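Local coordinates for glutathione S-transferase (Xanthomonas axonopodis pv. citri, PDB 6NV6), which probably conjugates glutathione to electrophilic substrates as a theta-class glutathione transferase and binds glutathione in the crystal, at residues A[12-24]-A[158-170]. Numbering follows the deposited sequence.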
ATOM      1  N   SER A  12       4.943   4.021  -7.926  1.00 40.10           N
ATOM      2  CA  SER A  12       5.310   2.823  -7.184  1.00 34.78           C
ATOM      3  C   SER A  12       4.437   2.681  -5.939  1.00 38.83           C
ATOM      4  O   SER A  12       4.147   3.665  -5.248  1.00 34.69           O
ATOM      5  CB  SER A  12       6.786   2.877  -6.791  1.00 39.87           C
ATOM      6  OG  SER A  12       7.042   2.142  -5.599  1.00 44.27           O
ATOM      7  N   SER A  13       4.013   1.446  -5.667  1.00 31.08           N
ATOM      8  CA  SER A  13       3.143   1.184  -4.521  1.00 39.67           C
ATOM      9  C   SER A  13       3.873   1.399  -3.201  1.00 32.62           C
ATOM     10  O   SER A  13       3.271   1.830  -2.207  1.00 25.18           O
ATOM     11  CB  SER A  13       2.590  -0.250  -4.609  1.00 38.74           C
ATOM     12  OG  SER A  13       1.554  -0.361  -5.580  1.00 44.70           O
ATOM     13  N   ASN A  14       5.170   1.103  -3.184  1.00 27.57           N
ATOM     14  CA  ASN A  14       5.963   1.336  -1.988  1.00 30.14           C
ATOM     15  C   ASN A  14       6.096   2.826  -1.703  1.00 37.35           C
ATOM     16  O   ASN A  14       5.986   3.258  -0.549  1.00 34.72           O
ATOM     17  CB  ASN A  14       7.330   0.687  -2.150  1.00 27.69           C
ATOM     18  CG  ASN A  14       7.285  -0.816  -1.969  1.00 30.76           C
ATOM     19  OD1 ASN A  14       6.383  -1.342  -1.325  1.00 37.12           O
ATOM     20  ND2 ASN A  14       8.267  -1.513  -2.522  1.00 37.68           N
ATOM     21  N   VAL A  15       6.314   3.629  -2.747  1.00 32.86           N
ATOM     22  CA  VAL A  15       6.393   5.070  -2.568  1.00 28.26           C
ATOM     23  C   VAL A  15       5.018   5.624  -2.208  1.00 34.30           C
ATOM     24  O   VAL A  15       4.895   6.537  -1.381  1.00 33.74           O
ATOM     25  CB  VAL A  15       6.980   5.712  -3.845  1.00 41.73           C
ATOM     26  CG1 VAL A  15       7.027   7.235  -3.737  1.00 33.98           C
ATOM     27  CG2 VAL A  15       8.371   5.135  -4.162  1.00 31.70           C
ATOM     28  N   ARG A  16       3.957   5.051  -2.786  1.00 28.56           N
ATOM     29  CA  ARG A  16       2.608   5.449  -2.401  1.00 28.07           C
ATOM     30  C   ARG A  16       2.385   5.253  -0.910  1.00 26.14           C
ATOM     31  O   ARG A  16       1.780   6.104  -0.248  1.00 26.30           O
ATOM     32  CB  ARG A  16       1.576   4.646  -3.186  1.00 32.68           C
ATOM     33  CG  ARG A  16       1.379   5.083  -4.620  1.00 31.57           C
ATOM     34  CD  ARG A  16       0.416   4.132  -5.330  1.00 28.80           C
ATOM     35  NE  ARG A  16       0.162   4.544  -6.705  1.00 38.55           N
ATOM     36  CZ  ARG A  16       0.457   3.813  -7.774  1.00 37.45           C
ATOM     37  NH1 ARG A  16       0.997   2.610  -7.629  1.00 33.03           N
ATOM     38  NH2 ARG A  16       0.202   4.290  -8.984  1.00 36.94           N
ATOM     39  N   LYS A  17       2.858   4.124  -0.373  1.00 28.95           N
ATOM     40  CA  LYS A  17       2.771   3.861   1.060  1.00 30.24           C
ATOM     41  C   LYS A  17       3.313   5.024   1.868  1.00 29.80           C
ATOM     42  O   LYS A  17       2.718   5.432   2.876  1.00 27.32           O
ATOM     43  CB  LYS A  17       3.573   2.616   1.418  1.00 27.82           C
ATOM     44  CG  LYS A  17       3.015   1.301   0.963  1.00 29.34           C
ATOM     45  CD  LYS A  17       3.839   0.222   1.617  1.00 30.40           C
ATOM     46  CE  LYS A  17       3.946  -1.018   0.782  1.00 30.03           C
ATOM     47  NZ  LYS A  17       5.120  -1.777   1.262  1.00 29.96           N
ATOM     48  N   ALA A  18       4.452   5.564   1.445  1.00 29.37           N
ATOM     49  CA  ALA A  18       5.090   6.620   2.211  1.00 29.79           C
ATOM     50  C   ALA A  18       4.391   7.957   2.005  1.00 28.96           C
ATOM     51  O   ALA A  18       4.173   8.693   2.973  1.00 24.77           O
ATOM     52  CB  ALA A  18       6.566   6.710   1.824  1.00 31.63           C
ATOM     53  N   LEU A  19       4.023   8.278   0.754  1.00 29.42           N
ATOM     54  CA  LEU A  19       3.330   9.537   0.479  1.00 30.10           C
ATOM     55  C   LEU A  19       2.004   9.586   1.210  1.00 29.90           C
ATOM     56  O   LEU A  19       1.664  10.598   1.837  1.00 28.70           O
ATOM     57  CB  LEU A  19       3.106   9.712  -1.022  1.00 27.40           C
ATOM     58  CG  LEU A  19       4.434   9.692  -1.768  1.00 33.76           C
ATOM     59  CD1 LEU A  19       4.257   9.594  -3.270  1.00 31.08           C
ATOM     60  CD2 LEU A  19       5.268  10.902  -1.373  1.00 29.46           C
ATOM     61  N   TRP A  20       1.260   8.485   1.170  1.00 28.47           N
ATOM     62  CA  TRP A  20      -0.013   8.432   1.870  1.00 36.59           C
ATOM     63  C   TRP A  20       0.176   8.649   3.373  1.00 33.31           C
ATOM     64  O   TRP A  20      -0.579   9.401   4.003  1.00 28.81           O
ATOM     65  CB  TRP A  20      -0.682   7.089   1.574  1.00 31.81           C
ATOM     66  CG  TRP A  20      -1.995   6.883   2.240  1.00 31.46           C
ATOM     67  CD1 TRP A  20      -2.787   7.830   2.819  1.00 24.16           C
ATOM     68  CD2 TRP A  20      -2.674   5.635   2.398  1.00 30.76           C
ATOM     69  NE1 TRP A  20      -3.912   7.247   3.328  1.00 27.23           N
ATOM     70  CE2 TRP A  20      -3.874   5.900   3.073  1.00 31.70           C
ATOM     71  CE3 TRP A  20      -2.385   4.319   2.025  1.00 30.89           C
ATOM     72  CZ2 TRP A  20      -4.796   4.885   3.392  1.00 35.12           C
ATOM     73  CZ3 TRP A  20      -3.301   3.316   2.331  1.00 28.42           C
ATOM     74  CH2 TRP A  20      -4.484   3.602   3.012  1.00 26.39           C
ATOM     75  N   CYS A  21       1.181   7.999   3.965  1.00 29.82           N
ATOM     76  CA  CYS A  21       1.444   8.176   5.390  1.00 33.23           C
ATOM     77  C   CYS A  21       1.847   9.612   5.716  1.00 30.58           C
ATOM     78  O   CYS A  21       1.324  10.219   6.664  1.00 27.53           O
ATOM     79  CB  CYS A  21       2.521   7.195   5.839  1.00 27.81           C
ATOM     80  SG  CYS A  21       2.584   7.062   7.613  1.00 40.54           S
ATOM     81  N   ALA A  22       2.788  10.162   4.949  1.00 27.32           N
ATOM     82  CA  ALA A  22       3.104  11.576   5.086  1.00 29.81           C
ATOM     83  C   ALA A  22       1.832  12.415   5.069  1.00 32.50           C
ATOM     84  O   ALA A  22       1.577  13.203   5.989  1.00 34.90           O
ATOM     85  CB  ALA A  22       4.047  12.004   3.967  1.00 27.45           C
ATOM     86  N   GLU A  23       1.001  12.217   4.040  1.00 30.59           N
ATOM     87  CA  GLU A  23      -0.224  12.995   3.895  1.00 30.97           C
ATOM     88  C   GLU A  23      -1.151  12.816   5.094  1.00 30.39           C
ATOM     89  O   GLU A  23      -1.695  13.795   5.615  1.00 36.46           O
ATOM     90  CB  GLU A  23      -0.927  12.615   2.596  1.00 33.12           C
ATOM     91  CG  GLU A  23      -0.198  13.091   1.354  1.00 36.32           C
ATOM     92  CD  GLU A  23      -0.481  14.551   1.030  1.00 49.96           C
ATOM     93  OE1 GLU A  23      -1.613  15.014   1.313  1.00 48.94           O
ATOM     94  OE2 GLU A  23       0.430  15.238   0.502  1.00 48.78           O
ATOM     95  N   GLU A  24      -1.340  11.573   5.559  1.00 31.21           N
ATOM     96  CA  GLU A  24      -2.172  11.341   6.742  1.00 35.14           C
ATOM     97  C   GLU A  24      -1.695  12.145   7.946  1.00 32.39           C
ATOM     98  O   GLU A  24      -2.495  12.510   8.813  1.00 35.82           O
ATOM     99  CB  GLU A  24      -2.195   9.850   7.111  1.00 28.15           C
ATOM    100  CG  GLU A  24      -2.962   8.930   6.162  1.00 32.07           C
ATOM    101  CD  GLU A  24      -4.479   9.111   6.204  1.00 33.13           C
ATOM    102  OE1 GLU A  24      -4.988   9.833   7.087  1.00 32.61           O
ATOM    103  OE2 GLU A  24      -5.168   8.523   5.342  1.00 30.25           O
ATOM    104  N   PHE A 158      -9.290   2.591  11.238  1.00 32.76           N
ATOM    105  CA  PHE A 158      -8.149   2.691  10.338  1.00 31.22           C
ATOM    106  C   PHE A 158      -6.878   3.072  11.104  1.00 29.19           C
ATOM    107  O   PHE A 158      -6.912   3.838  12.070  1.00 32.20           O
ATOM    108  CB  PHE A 158      -8.484   3.722   9.253  1.00 28.93           C
ATOM    109  CG  PHE A 158      -7.309   4.191   8.445  1.00 25.22           C
ATOM    110  CD1 PHE A 158      -6.538   5.248   8.876  1.00 22.42           C
ATOM    111  CD2 PHE A 158      -7.020   3.614   7.215  1.00 27.99           C
ATOM    112  CE1 PHE A 158      -5.467   5.704   8.116  1.00 31.05           C
ATOM    113  CE2 PHE A 158      -5.946   4.066   6.450  1.00 30.32           C
ATOM    114  CZ  PHE A 158      -5.170   5.115   6.903  1.00 24.63           C
ATOM    115  N   ALA A 159      -5.747   2.529  10.669  1.00 27.58           N
ATOM    116  CA  ALA A 159      -4.442   2.873  11.242  1.00 30.93           C
ATOM    117  C   ALA A 159      -3.360   2.424  10.256  1.00 31.12           C
ATOM    118  O   ALA A 159      -3.662   1.995   9.136  1.00 32.39           O
ATOM    119  CB  ALA A 159      -4.266   2.254  12.628  1.00 24.99           C
ATOM    120  N   MET A 160      -2.096   2.524  10.679  1.00 30.92           N
ATOM    121  CA  MET A 160      -0.963   2.246   9.798  1.00 29.77           C
ATOM    122  C   MET A 160      -1.051   0.872   9.152  1.00 36.02           C
ATOM    123  O   MET A 160      -0.538   0.675   8.039  1.00 30.11           O
ATOM    124  CB  MET A 160       0.329   2.354  10.601  1.00 29.42           C
ATOM    125  CG  MET A 160       0.310   1.476  11.859  1.00 44.23           C
ATOM    126  SD  MET A 160       1.911   1.345  12.669  1.00 43.46           S
ATOM    127  CE  MET A 160       2.489   2.981  12.309  1.00 41.22           C
ATOM    128  N   GLY A 161      -1.677  -0.086   9.841  1.00 32.17           N
ATOM    129  CA  GLY A 161      -1.745  -1.443   9.338  1.00 28.31           C
ATOM    130  C   GLY A 161      -2.473  -1.565   8.016  1.00 29.62           C
ATOM    131  O   GLY A 161      -2.204  -2.486   7.241  1.00 27.60           O
ATOM    132  N   ASP A 162      -3.389  -0.642   7.727  1.00 28.18           N
ATOM    133  CA  ASP A 162      -4.101  -0.682   6.456  1.00 25.96           C
ATOM    134  C   ASP A 162      -3.291  -0.115   5.295  1.00 27.69           C
ATOM    135  O   ASP A 162      -3.668  -0.311   4.131  1.00 25.40           O
ATOM    136  CB  ASP A 162      -5.412   0.097   6.564  1.00 30.92           C
ATOM    137  CG  ASP A 162      -6.413  -0.569   7.472  1.00 30.75           C
ATOM    138  OD1 ASP A 162      -6.308  -0.404   8.712  1.00 30.30           O
ATOM    139  OD2 ASP A 162      -7.313  -1.246   6.929  1.00 29.25           O
ATOM    140  N   ILE A 163      -2.193   0.575   5.577  1.00 24.07           N
ATOM    141  CA  ILE A 163      -1.539   1.405   4.576  1.00 21.59           C
ATOM    142  C   ILE A 163      -0.764   0.578   3.550  1.00 25.98           C
ATOM    143  O   ILE A 163      -0.916   0.837   2.350  1.00 24.35           O
ATOM    144  CB  ILE A 163      -0.656   2.446   5.272  1.00 24.86           C
ATOM    145  CG1 ILE A 163      -1.538   3.520   5.900  1.00 23.84           C
ATOM    146  CG2 ILE A 163       0.344   3.069   4.300  1.00 34.37           C
ATOM    147  CD1 ILE A 163      -0.772   4.539   6.711  1.00 28.07           C
ATOM    148  N   PRO A 164       0.056  -0.417   3.927  1.00 27.31           N
ATOM    149  CA  PRO A 164       0.794  -1.157   2.881  1.00 24.66           C
ATOM    150  C   PRO A 164      -0.107  -1.867   1.882  1.00 26.87           C
ATOM    151  O   PRO A 164       0.031  -1.643   0.666  1.00 30.19           O
ATOM    152  CB  PRO A 164       1.651  -2.138   3.688  1.00 25.00           C
ATOM    153  CG  PRO A 164       1.816  -1.481   5.003  1.00 23.49           C
ATOM    154  CD  PRO A 164       0.532  -0.779   5.275  1.00 22.65           C
ATOM    155  N   LEU A 165      -1.046  -2.706   2.346  1.00 26.29           N
ATOM    156  CA  LEU A 165      -1.967  -3.345   1.401  1.00 28.96           C
ATOM    157  C   LEU A 165      -2.889  -2.328   0.725  1.00 33.19           C
ATOM    158  O   LEU A 165      -3.247  -2.502  -0.448  1.00 31.07           O
ATOM    159  CB  LEU A 165      -2.797  -4.418   2.099  1.00 21.25           C
ATOM    160  CG  LEU A 165      -3.658  -5.269   1.166  1.00 28.96           C
ATOM    161  CD1 LEU A 165      -2.801  -6.019   0.146  1.00 24.80           C
ATOM    162  CD2 LEU A 165      -4.513  -6.237   1.961  1.00 19.94           C
ATOM    163  N   GLY A 166      -3.282  -1.267   1.444  1.00 30.15           N
ATOM    164  CA  GLY A 166      -4.124  -0.243   0.851  1.00 27.38           C
ATOM    165  C   GLY A 166      -3.479   0.440  -0.340  1.00 29.56           C
ATOM    166  O   GLY A 166      -4.171   0.832  -1.286  1.00 28.54           O
ATOM    167  N   SER A 167      -2.152   0.580  -0.323  1.00 24.48           N
ATOM    168  CA  SER A 167      -1.474   1.207  -1.451  1.00 25.59           C
ATOM    169  C   SER A 167      -1.370   0.268  -2.646  1.00 30.95           C
ATOM    170  O   SER A 167      -1.319   0.734  -3.791  1.00 29.18           O
ATOM    171  CB  SER A 167      -0.089   1.703  -1.028  1.00 30.06           C
ATOM    172  OG  SER A 167      -0.121   2.347   0.235  1.00 27.59           O
ATOM    173  N   PHE A 168      -1.332  -1.045  -2.408  1.00 31.58           N
ATOM    174  CA  PHE A 168      -1.383  -1.989  -3.523  1.00 26.78           C
ATOM    175  C   PHE A 168      -2.791  -2.113  -4.079  1.00 30.20           C
ATOM    176  O   PHE A 168      -2.971  -2.199  -5.301  1.00 28.81           O
ATOM    177  CB  PHE A 168      -0.894  -3.371  -3.089  1.00 27.46           C
ATOM    178  CG  PHE A 168       0.600  -3.504  -3.018  1.00 29.59           C
ATOM    179  CD1 PHE A 168       1.335  -3.831  -4.138  1.00 30.88           C
ATOM    180  CD2 PHE A 168       1.268  -3.320  -1.817  1.00 31.82           C
ATOM    181  CE1 PHE A 168       2.714  -3.964  -4.064  1.00 34.40           C
ATOM    182  CE2 PHE A 168       2.646  -3.448  -1.741  1.00 34.07           C
ATOM    183  CZ  PHE A 168       3.370  -3.771  -2.876  1.00 32.10           C
ATOM    184  N   ILE A 169      -3.799  -2.104  -3.199  1.00 30.75           N
ATOM    185  CA  ILE A 169      -5.150  -2.468  -3.617  1.00 32.98           C
ATOM    186  C   ILE A 169      -5.745  -1.432  -4.555  1.00 34.36           C
ATOM    187  O   ILE A 169      -6.730  -1.723  -5.252  1.00 33.48           O
ATOM    188  CB  ILE A 169      -6.057  -2.697  -2.395  1.00 27.91           C
ATOM    189  CG1 ILE A 169      -6.956  -3.902  -2.648  1.00 27.61           C
ATOM    190  CG2 ILE A 169      -6.875  -1.461  -2.082  1.00 27.13           C
ATOM    191  CD1 ILE A 169      -6.202  -5.212  -2.625  1.00 28.40           C
ATOM    192  N   TYR A 170      -5.164  -0.231  -4.602  1.00 26.99           N
ATOM    193  CA  TYR A 170      -5.495   0.699  -5.672  1.00 30.67           C
ATOM    194  C   TYR A 170      -5.144   0.099  -7.033  1.00 31.01           C
ATOM    195  O   TYR A 170      -5.970   0.083  -7.955  1.00 27.96           O
ATOM    196  CB  TYR A 170      -4.768   2.025  -5.453  1.00 29.08           C
ATOM    197  CG  TYR A 170      -4.905   2.977  -6.620  1.00 37.36           C
ATOM    198  CD1 TYR A 170      -6.149   3.491  -6.973  1.00 32.52           C
ATOM    199  CD2 TYR A 170      -3.797   3.357  -7.374  1.00 32.84           C
ATOM    200  CE1 TYR A 170      -6.285   4.353  -8.026  1.00 30.16           C
ATOM    201  CE2 TYR A 170      -3.928   4.225  -8.436  1.00 32.82           C
ATOM    202  CZ  TYR A 170      -5.176   4.720  -8.752  1.00 35.87           C
ATOM    203  OH  TYR A 170      -5.315   5.589  -9.803  1.00 37.11           O
TER
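Ser167 fits as a knob among Ser13, Arg16, Lys17 and Trp20. Its OG lies 3.4 Å from Lys17 CG and also meets the edge of the Trp20 ring, near the ring plane. Ile163 CG1 lies over one face of that indole. It stands 4.0 Å from the centroid of the six-membered ring, 9° off the normal, a CH-pi contact. With CG anti to the backbone N, Trp20 extends across to Ile163 and on to Phe158. Trp20 CZ2 comes 3.4 Å from Phe158 CE2, and the two ring planes are 39° apart. At the other end, Ser13 CB sits over a face of the Phe168 ring. Lys17 in turn is a knob among Ile163, Pro164, Ser167 and Phe168, with CD 3.6 Å from Pro164 CA. This is part of the interdomain interface of the GST fold: helix 13-24 of the thioredoxin-like domain packs on helix 163-170 of the helical domain. Their axes approach to 8.4 Å at 122°. Several polar groups find a partner within their own helix. Ser167 OG donates to Ile163 O (2.7 Å), which also accepts Ser167 N from the opposite face of its plane. Trp20 NE1 donates to the anti lone pair of Glu24 OE2 (2.7 Å), and Arg195 forms a salt bridge to the same oxygen from outside. Lys17 NZ bonds to Asn14 OD1 and, as a second partner, to Asn69 of helix 68-79.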